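PDB 4W78: hydratase ChsH2 from Mycobacterium tuberculosis SUMu008, which probably hydrates the double bond of an enoyl-CoA intermediate of cholesterol catabolism, working as a MaoC-like hydratase in complex with ChsH1. Local coordinates for residues I48-I52 / L53-G57. Numbering follows the deposited sequence.
Sequences IFVNI and LTDTG
Asn51 O accepts from Asp55 N at 3.1 Å, and this bond opens helix 52-67 where the extended chain of 48-51 turns into it. The motif is an asparagine N-cap at the start of the long helix that packs against the sheet of this MaoC-like, hot-dog-type fold. Asn51 holds its CG between its own N and carbonyl carbon (chi1 76°), which brings OD1 to Thr54. OD1 then takes two donors from one residue. Thr54 OG1 donates to Asn51 OD1 at 2.6 Å, in the plane of the side-chain carbonyl. Thr54 N reaches Asn51 OD1 at 3.0 Å from above that plane, 51° out of it. The other end of the amide, ND2, lies against Leu53 CB and donates to Asp29 OD2 and Thr27 OG1. Asp29 and His34 bind the cadmium ion seen here, so the cap residue also acts as a second-shell partner of the metal site. Thr54 turns its methyl the other way, and CG2 meets Val50 CG1 at 3.6 Å, the two side chains crossing at about a right angle. The side chain of Ile52 is buried against Leu78 and Leu80 of strand 72-80. Asp55 is buried, and its OD1 is hydrogen-bonded to His117 NE2. A water donates to both Val50 O and Asp55 OD2, at 2.7 Å each.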
loop_
_atom_site.group_PDB
_atom_site.type_symbol
_atom_site.label_atom_id
_atom_site.label_comp_id
_atom_site.label_asym_id
_atom_site.label_seq_id
_atom_site.Cartn_x
_atom_site.Cartn_y
_atom_site.Cartn_z
ATOM N N ILE F 48 15.413 -7.204 -4.254
ATOM C CA ILE F 48 14.691 -6.505 -3.206
ATOM C C ILE F 48 14.811 -7.288 -1.897
ATOM O O ILE F 48 14.999 -8.504 -1.896
ATOM C CB ILE F 48 13.212 -6.302 -3.560
ATOM C CG1 ILE F 48 12.494 -7.638 -3.740
ATOM C CG2 ILE F 48 13.100 -5.437 -4.832
ATOM C CD1 ILE F 48 10.977 -7.485 -3.863
ATOM N N PHE F 49 14.730 -6.561 -0.787
ATOM C CA PHE F 49 14.913 -7.179 0.520
ATOM C C PHE F 49 13.994 -6.535 1.540
ATOM O O PHE F 49 13.568 -5.384 1.392
ATOM C CB PHE F 49 16.379 -7.124 0.986
ATOM C CG PHE F 49 16.975 -5.743 1.000
ATOM C CD1 PHE F 49 16.852 -4.921 2.121
ATOM C CD2 PHE F 49 17.691 -5.278 -0.092
ATOM C CE1 PHE F 49 17.422 -3.655 2.141
ATOM C CE2 PHE F 49 18.258 -4.008 -0.079
ATOM C CZ PHE F 49 18.127 -3.201 1.037
ATOM N N VAL F 50 13.705 -7.318 2.574
ATOM C CA VAL F 50 12.782 -6.913 3.637
ATOM C C VAL F 50 13.347 -5.740 4.436
ATOM O O VAL F 50 14.548 -5.702 4.737
ATOM C CB VAL F 50 12.533 -8.123 4.566
ATOM C CG1 VAL F 50 11.703 -7.736 5.805
ATOM C CG2 VAL F 50 11.842 -9.247 3.815
ATOM N N ASN F 51 12.480 -4.788 4.802
ATOM C CA ASN F 51 12.932 -3.593 5.533
ATOM C C ASN F 51 12.948 -3.807 7.047
ATOM O O ASN F 51 12.419 -4.806 7.554
ATOM C CB ASN F 51 12.104 -2.347 5.156
ATOM C CG ASN F 51 10.709 -2.332 5.791
ATOM O OD1 ASN F 51 10.170 -3.368 6.148
ATOM N ND2 ASN F 51 10.141 -1.144 5.951
ATOM N N ILE F 52 13.554 -2.888 7.781
ATOM C CA ILE F 52 13.768 -3.128 9.205
ATOM C C ILE F 52 12.474 -2.948 10.010
ATOM O O ILE F 52 12.318 -3.561 11.066
ATOM C CB ILE F 52 14.953 -2.291 9.753
ATOM C CG1 ILE F 52 15.434 -2.857 11.106
ATOM C CG2 ILE F 52 14.594 -0.812 9.819
ATOM C CD1 ILE F 52 16.788 -2.297 11.500
ATOM N N LEU F 53 11.549 -2.131 9.524
ATOM C CA LEU F 53 10.264 -1.959 10.227
ATOM C C LEU F 53 9.475 -3.260 10.153
ATOM O O LEU F 53 8.724 -3.589 11.067
ATOM C CB LEU F 53 9.427 -0.795 9.663
ATOM C CG LEU F 53 9.939 0.639 9.926
ATOM C CD1 LEU F 53 11.139 0.974 9.049
ATOM C CD2 LEU F 53 8.858 1.689 9.702
ATOM N N THR F 54 9.622 -3.996 9.059
ATOM C CA THR F 54 8.977 -5.297 8.940
ATOM C C THR F 54 9.673 -6.328 9.834
ATOM O O THR F 54 9.002 -7.133 10.477
ATOM C CB THR F 54 8.958 -5.766 7.473
ATOM O OG1 THR F 54 8.119 -4.877 6.721
ATOM C CG2 THR F 54 8.451 -7.194 7.354
ATOM N N ASP F 55 11.004 -6.318 9.891
ATOM C CA ASP F 55 11.703 -7.182 10.856
ATOM C C ASP F 55 11.202 -6.970 12.292
ATOM O O ASP F 55 10.955 -7.937 13.027
ATOM C CB ASP F 55 13.217 -6.963 10.810
ATOM C CG ASP F 55 13.858 -7.557 9.576
ATOM O OD1 ASP F 55 13.457 -8.676 9.173
ATOM O OD2 ASP F 55 14.775 -6.917 9.015
ATOM N N THR F 56 11.065 -5.708 12.696
ATOM C CA THR F 56 10.559 -5.404 14.035
ATOM C C THR F 56 9.130 -5.958 14.220
ATOM O O THR F 56 8.803 -6.570 15.259
ATOM C CB THR F 56 10.561 -3.891 14.286
ATOM O OG1 THR F 56 11.885 -3.375 14.071
ATOM C CG2 THR F 56 10.130 -3.586 15.717
ATOM N N GLY F 57 8.275 -5.761 13.220
ATOM C CA GLY F 57 6.898 -6.222 13.286
ATOM C C GLY F 57 6.818 -7.733 13.338
ATOM O O GLY F 57 5.980 -8.284 14.056
HETATM O O HOH W 1 15.691 -5.204 7.086
#